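Local coordinates for A-type flavoprotein (Giardia intestinalis, PDB 2Q9U) that scavenges O2 in a human parasite, as a flavodiiron protein with a mu-oxo-diiron site in a beta-lactamase-like domain and FMN in a flavodoxin-like domain, at the interface of chains A and B and the interface of chains A and C. Coordinates in Å, arbitrary orientation; residue numbers count along the deposited sequence, not the author numbering. Chains: chain A/B/C, A-type flavoprotein.

Contact 1: the interface of chains A and B. Residues chain A 321-324, 327; chain B 331-332, 334.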
ATOM      1  N   THR A 321      -4.018  21.598  15.179  1.00 15.18           N
ATOM      2  CA  THR A 321      -4.977  20.565  15.552  1.00 15.15           C
ATOM      3  C   THR A 321      -4.301  19.202  15.698  1.00 14.65           C
ATOM      4  O   THR A 321      -3.074  19.129  15.770  1.00 14.18           O
ATOM      5  CB  THR A 321      -6.209  20.560  14.587  1.00 16.06           C
ATOM      6  OG1 THR A 321      -7.189  19.641  15.073  1.00 19.16           O
ATOM      7  CG2 THR A 321      -5.812  20.235  13.126  1.00 15.35           C
ATOM      8  N   MET A 322      -5.091  18.134  15.788  1.00 14.11           N
ATOM      9  CA  MET A 322      -4.531  16.774  15.837  1.00 14.00           C
ATOM     10  C   MET A 322      -4.206  16.304  14.420  1.00 12.38           C
ATOM     11  O   MET A 322      -4.690  16.869  13.447  1.00 11.79           O
ATOM     12  CB  MET A 322      -5.523  15.790  16.484  1.00 13.89           C
ATOM     13  CG  MET A 322      -6.782  15.578  15.618  1.00 15.54           C
ATOM     14  SD  MET A 322      -7.983  14.454  16.356  1.00 15.78           S
ATOM     15  CE  MET A 322      -8.839  15.555  17.528  1.00 15.47           C
ATOM     16  N   MET A 323      -3.385  15.269  14.307  1.00 12.28           N
ATOM     17  CA  MET A 323      -3.067  14.717  12.979  1.00 12.17           C
ATOM     18  C   MET A 323      -4.350  14.166  12.330  1.00 12.10           C
ATOM     19  O   MET A 323      -5.207  13.610  13.044  1.00 11.85           O
ATOM     20  CB  MET A 323      -1.977  13.655  13.089  1.00 11.49           C
ATOM     21  CG  MET A 323      -0.594  14.270  13.467  1.00 11.92           C
ATOM     22  SD  MET A 323       0.738  13.047  13.528  1.00 15.43           S
ATOM     23  CE  MET A 323       0.938  12.717  11.770  1.00 16.45           C
ATOM     24  N   PRO A 324      -4.510  14.349  10.978  1.00 11.47           N
ATOM     25  CA  PRO A 324      -5.702  13.894  10.257  1.00 11.13           C
ATOM     26  C   PRO A 324      -6.016  12.416  10.511  1.00 10.36           C
ATOM     27  O   PRO A 324      -7.193  12.060  10.620  1.00 10.12           O
ATOM     28  CB  PRO A 324      -5.321  14.121   8.777  1.00 11.28           C
ATOM     29  CG  PRO A 324      -4.359  15.325   8.837  1.00 11.50           C
ATOM     30  CD  PRO A 324      -3.543  15.019  10.073  1.00 11.46           C
ATOM     31  N   ALA A 327      -7.897  12.119  13.742  1.00 10.60           N
ATOM     32  CA  ALA A 327      -9.287  12.608  13.472  1.00 10.58           C
ATOM     33  C   ALA A 327     -10.139  11.511  12.790  1.00  9.94           C
ATOM     34  O   ALA A 327     -11.325  11.304  13.125  1.00  9.12           O
ATOM     35  CB  ALA A 327      -9.267  13.895  12.612  1.00 11.15           C
TER
ATOM     36  N   ASN B 331     -10.035  17.849   8.236  1.00 12.10           N
ATOM     37  CA  ASN B 331      -9.064  18.235   9.280  1.00 12.75           C
ATOM     38  C   ASN B 331      -7.810  18.866   8.653  1.00 12.11           C
ATOM     39  O   ASN B 331      -7.345  19.949   9.065  1.00 11.41           O
ATOM     40  CB  ASN B 331      -8.687  17.009  10.140  1.00 12.55           C
ATOM     41  CG  ASN B 331      -7.419  17.240  11.009  1.00 14.17           C
ATOM     42  OD1 ASN B 331      -6.310  17.366  10.483  1.00 15.58           O
ATOM     43  ND2 ASN B 331      -7.584  17.241  12.324  1.00 14.17           N
ATOM     44  N   TYR B 332      -7.273  18.182   7.644  1.00 11.56           N
ATOM     45  CA  TYR B 332      -6.009  18.583   7.048  1.00 10.95           C
ATOM     46  C   TYR B 332      -6.176  19.934   6.355  1.00 11.76           C
ATOM     47  O   TYR B 332      -5.368  20.858   6.568  1.00 11.54           O
ATOM     48  CB  TYR B 332      -5.540  17.534   6.031  1.00 10.39           C
ATOM     49  CG  TYR B 332      -4.088  17.678   5.669  1.00  9.83           C
ATOM     50  CD1 TYR B 332      -3.100  17.788   6.662  1.00  9.41           C
ATOM     51  CD2 TYR B 332      -3.689  17.702   4.351  1.00  8.77           C
ATOM     52  CE1 TYR B 332      -1.732  17.903   6.300  1.00 11.00           C
ATOM     53  CE2 TYR B 332      -2.344  17.786   3.992  1.00 11.06           C
ATOM     54  CZ  TYR B 332      -1.370  17.884   4.971  1.00 11.03           C
ATOM     55  OH  TYR B 332      -0.017  17.986   4.607  1.00 11.27           O
ATOM     56  N   ARG B 334      -8.568  22.198   6.784  1.00 13.32           N
ATOM     57  CA  ARG B 334      -8.870  23.203   7.811  1.00 13.92           C
ATOM     58  C   ARG B 334      -7.575  23.746   8.425  1.00 13.04           C
ATOM     59  O   ARG B 334      -7.390  24.957   8.482  1.00 13.50           O
ATOM     60  CB  ARG B 334      -9.777  22.619   8.917  1.00 13.29           C
ATOM     61  CG  ARG B 334     -10.065  23.569  10.118  1.00 14.95           C
ATOM     62  CD  ARG B 334     -10.957  22.896  11.194  1.00 16.98           C
ATOM     63  NE  ARG B 334     -10.179  21.993  12.076  1.00 26.29           N
ATOM     64  CZ  ARG B 334     -10.350  20.678  12.211  1.00 27.67           C
ATOM     65  NH1 ARG B 334     -11.294  20.026  11.522  1.00 31.59           N
ATOM     66  NH2 ARG B 334      -9.574  20.003  13.055  1.00 25.69           N
TER

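Contact 2: the interface of chains A and C. Residues chain A 7-9, 11, 68, 182; chain C 279, 282.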
ATOM      1  N   TYR A   7     -18.334 -27.871 -13.426  1.00 20.19           N
ATOM      2  CA  TYR A   7     -17.184 -27.080 -13.016  1.00 18.31           C
ATOM      3  C   TYR A   7     -17.358 -26.431 -11.635  1.00 17.07           C
ATOM      4  O   TYR A   7     -16.532 -25.632 -11.219  1.00 16.94           O
ATOM      5  CB  TYR A   7     -16.784 -26.051 -14.103  1.00 18.18           C
ATOM      6  CG  TYR A   7     -17.914 -25.160 -14.557  1.00 17.67           C
ATOM      7  CD1 TYR A   7     -18.282 -24.032 -13.821  1.00 16.61           C
ATOM      8  CD2 TYR A   7     -18.633 -25.458 -15.710  1.00 18.23           C
ATOM      9  CE1 TYR A   7     -19.345 -23.200 -14.238  1.00 17.54           C
ATOM     10  CE2 TYR A   7     -19.685 -24.652 -16.128  1.00 19.03           C
ATOM     11  CZ  TYR A   7     -20.030 -23.525 -15.392  1.00 19.46           C
ATOM     12  OH  TYR A   7     -21.095 -22.744 -15.810  1.00 20.52           O
ATOM     13  N   VAL A   8     -18.426 -26.795 -10.930  1.00 16.23           N
ATOM     14  CA  VAL A   8     -18.552 -26.466  -9.508  1.00 15.40           C
ATOM     15  C   VAL A   8     -18.802 -27.731  -8.703  1.00 15.78           C
ATOM     16  O   VAL A   8     -19.386 -28.698  -9.218  1.00 15.17           O
ATOM     17  CB  VAL A   8     -19.675 -25.429  -9.195  1.00 15.07           C
ATOM     18  CG1 VAL A   8     -19.332 -24.054  -9.805  1.00 15.26           C
ATOM     19  CG2 VAL A   8     -21.087 -25.946  -9.602  1.00 15.03           C
ATOM     20  N   GLN A   9     -18.370 -27.715  -7.444  1.00 15.50           N
ATOM     21  CA  GLN A   9     -18.662 -28.812  -6.534  1.00 15.59           C
ATOM     22  C   GLN A   9     -19.938 -28.470  -5.768  1.00 15.68           C
ATOM     23  O   GLN A   9     -20.034 -27.373  -5.184  1.00 15.50           O
ATOM     24  CB  GLN A   9     -17.512 -29.025  -5.527  1.00 15.38           C
ATOM     25  CG  GLN A   9     -17.864 -30.126  -4.480  1.00 15.41           C
ATOM     26  CD  GLN A   9     -17.077 -30.055  -3.183  1.00 15.41           C
ATOM     27  OE1 GLN A   9     -16.241 -29.185  -2.990  1.00 13.24           O
ATOM     28  NE2 GLN A   9     -17.332 -31.007  -2.294  1.00 14.71           N
ATOM     29  N   GLN A  11     -22.245 -28.528  -2.609  1.00 14.22           N
ATOM     30  CA  GLN A  11     -21.766 -28.442  -1.259  1.00 13.60           C
ATOM     31  C   GLN A  11     -22.954 -28.493  -0.307  1.00 14.11           C
ATOM     32  O   GLN A  11     -23.438 -27.473   0.172  1.00 12.92           O
ATOM     33  CB  GLN A  11     -20.878 -27.184  -1.090  1.00 13.78           C
ATOM     34  CG  GLN A  11     -19.583 -27.287  -1.928  1.00 13.09           C
ATOM     35  CD  GLN A  11     -18.731 -26.030  -1.919  1.00 13.69           C
ATOM     36  OE1 GLN A  11     -18.492 -25.444  -0.876  1.00 13.58           O
ATOM     37  NE2 GLN A  11     -18.254 -25.627  -3.096  1.00 12.43           N
ATOM     38  N   ARG A  68     -23.669 -22.267  -9.558  1.00 10.31           N
ATOM     39  CA  ARG A  68     -23.891 -23.096  -8.376  1.00 10.64           C
ATOM     40  C   ARG A  68     -25.357 -23.464  -8.161  1.00 10.99           C
ATOM     41  O   ARG A  68     -25.673 -24.620  -7.876  1.00 10.38           O
ATOM     42  CB  ARG A  68     -23.312 -22.435  -7.123  1.00 10.21           C
ATOM     43  CG  ARG A  68     -21.797 -22.249  -7.194  1.00  8.93           C
ATOM     44  CD  ARG A  68     -21.308 -21.831  -5.809  1.00  9.29           C
ATOM     45  NE  ARG A  68     -19.917 -21.396  -5.829  1.00 12.37           N
ATOM     46  CZ  ARG A  68     -18.880 -22.224  -5.859  1.00 13.81           C
ATOM     47  NH1 ARG A  68     -19.087 -23.542  -5.891  1.00 11.64           N
ATOM     48  NH2 ARG A  68     -17.638 -21.727  -5.863  1.00 15.77           N
ATOM     49  N   ARG A 182     -16.725 -24.430   5.175  1.00  9.77           N
ATOM     50  CA  ARG A 182     -18.026 -23.817   5.405  1.00 10.09           C
ATOM     51  C   ARG A 182     -18.407 -23.679   6.860  1.00 10.02           C
ATOM     52  O   ARG A 182     -19.327 -22.929   7.181  1.00 10.46           O
ATOM     53  CB  ARG A 182     -19.136 -24.530   4.607  1.00  9.33           C
ATOM     54  CG  ARG A 182     -18.837 -24.597   3.091  1.00 10.62           C
ATOM     55  CD  ARG A 182     -18.753 -23.177   2.411  1.00 11.16           C
ATOM     56  NE  ARG A 182     -18.059 -23.357   1.122  1.00 11.66           N
ATOM     57  CZ  ARG A 182     -17.024 -22.674   0.688  1.00  9.83           C
ATOM     58  NH1 ARG A 182     -16.539 -21.622   1.380  1.00  9.03           N
ATOM     59  NH2 ARG A 182     -16.501 -23.031  -0.490  1.00 11.46           N
TER
ATOM     60  N   ASP C 279     -12.383 -25.634  -7.222  1.00 12.13           N
ATOM     61  CA  ASP C 279     -13.534 -26.459  -6.831  1.00 12.60           C
ATOM     62  C   ASP C 279     -13.272 -27.928  -7.072  1.00 12.43           C
ATOM     63  O   ASP C 279     -13.687 -28.746  -6.267  1.00 12.45           O
ATOM     64  CB  ASP C 279     -14.848 -26.001  -7.487  1.00 12.84           C
ATOM     65  CG  ASP C 279     -15.721 -25.161  -6.538  1.00 17.20           C
ATOM     66  OD1 ASP C 279     -15.168 -24.333  -5.750  1.00 18.47           O
ATOM     67  OD2 ASP C 279     -16.961 -25.344  -6.561  1.00 16.55           O
ATOM     68  N   ARG C 282     -11.245 -29.070  -4.203  1.00 10.31           N
ATOM     69  CA  ARG C 282     -12.048 -29.088  -2.967  1.00  9.99           C
ATOM     70  C   ARG C 282     -12.909 -30.370  -2.930  1.00 10.73           C
ATOM     71  O   ARG C 282     -13.076 -30.973  -1.869  1.00 11.89           O
ATOM     72  CB  ARG C 282     -12.929 -27.824  -2.857  1.00  9.77           C
ATOM     73  CG  ARG C 282     -13.565 -27.652  -1.454  1.00  9.54           C
ATOM     74  CD  ARG C 282     -14.687 -26.568  -1.449  1.00  9.88           C
ATOM     75  NE  ARG C 282     -15.226 -26.417  -0.100  1.00  9.68           N
ATOM     76  CZ  ARG C 282     -16.106 -27.246   0.466  1.00 11.16           C
ATOM     77  NH1 ARG C 282     -16.590 -28.299  -0.199  1.00 10.60           N
ATOM     78  NH2 ARG C 282     -16.504 -27.033   1.722  1.00  8.91           N
TER
HETATM   79  O   HOH W   1     -16.307 -23.602  -3.586  1.00 19.02           O
HETATM   80  O   HOH W   2     -15.542 -31.562   0.026  1.00 28.42           O

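Contact 1: the interface of chains A and B
B:Asn331 reaches from its helix toward the loop at A:321-323 and the start of helix 324-336 in the neighbouring subunit, and it is the residue of this patch that loses most surface to the partner, 75 Å². Its amide nitrogen ND2 donates to the backbone carbonyl O of A:Met322 at 3.1 Å. The bond is bent: the donor stands 40° above the carbonyl plane, and the oxygen is tilted from the plane of the amide. CG anti to the backbone N (chi1 165°) directs the amide toward A:Met322 and A:Pro324, whose side chain it meets at about a right angle. Here the packing is close. The proline CG lies 3.3 Å from B:Asn331 OD1 and 3.5 Å from B:Tyr332 CD1, so the pyrrolidine ring touches the amide oxygen and approaches the tyrosine ring obliquely. A:Thr321 CG2 and A:Ala327 CB complete the packed part, each 4.0 Å from B:Asn331, at CG and CB respectively.

The arginine end is looser. B:Arg334 bends at chi3 to bring NH2 within 3.1 Å of the A:Thr321 hydroxyl OG1, which lies in plane at the edge of the guanidinium; the hydrogen bond is weak, with 130° at H. Chain A hides 14 Å² of B:Arg334.

In the fold, loop 321-323 and the start of helix 324-336 of the flavodoxin-like domain meet the same helix of the other chain, and the two-fold axis repeats the contact with chains exchanged.

Contact 2: the interface of chains A and C
Helix 269-283 of the flavodoxin-like domain of chain C presents C:Asp279 and C:Arg282, one turn apart, to the N-terminal segment of chain A around residues 7-11. The carboxylate oxygen C:Asp279 OD2 accepts two bonds. The backbone N of A:Gln9 donates to it at 2.9 Å almost straight (174° at H), on the anti side; A:Arg68 NH1 arrives on the syn side and makes a salt bridge. The guanidinium of A:Arg68 meets the carboxylate edge-on, with the two planes 44° apart, and its chain is extended from CG to NE, which spans the gap from helix 62-72. The other oxygen, C:Asp279 OD1, is linked through water 1 to A:Gln11 NE2, which lies 2.9 Å from that water.

C:Arg282 is engaged at an edge and over a face. Its NH1 donates to the amide oxygen A:Gln9 OE1 at 2.9 Å, the acceptor lying in the guanidinium plane although the donor stands above the carbonyl plane. CG of A:Gln9, anti to the backbone N, starts the extended chain that carries this amide to C:Arg282. The amide of A:Gln11 stacks on the guanidinium, the planes 12° apart, with OE1 3.3 Å from C:Arg282 CZ and over the centre of the group.

A second shell fixes that amide: A:Arg182 grips A:Gln11 OE1 side-on, with NE at 2.9 Å and NH2 at 3.2 Å, and A:Gln11 NE2 donates to the A:Gln9 carbonyl O. The bonded oxygen, facing C:Arg282, would be expected to ease the approach of two nearly parallel guanidinium groups. In the deposited assembly the patch joins the N-terminal segment and beta-lactamase-like part of one subunit to the flavodoxin-like domain of another; if this interface persists in solution, it may help hold the subunits together.

The C-alpha centres of contact 1 and contact 2 lie about 49 Å apart, and the two share no residue. Chain A takes part in both, using its flavodoxin-like domain in contact 1 and its N-terminal segment with residues near the beta-lactamase-like core in contact 2. The pairings differ in kind: helix 324-336 meets its own copy in contact 1, whereas helix 269-283 meets an unlike region in contact 2. Because the surfaces are separate, one subunit can contact two neighbours at once, and two-fold symmetry gives each contact a twin, consistent with the deposited assembly of four copies; the structure alone does not show whether it forms in solution.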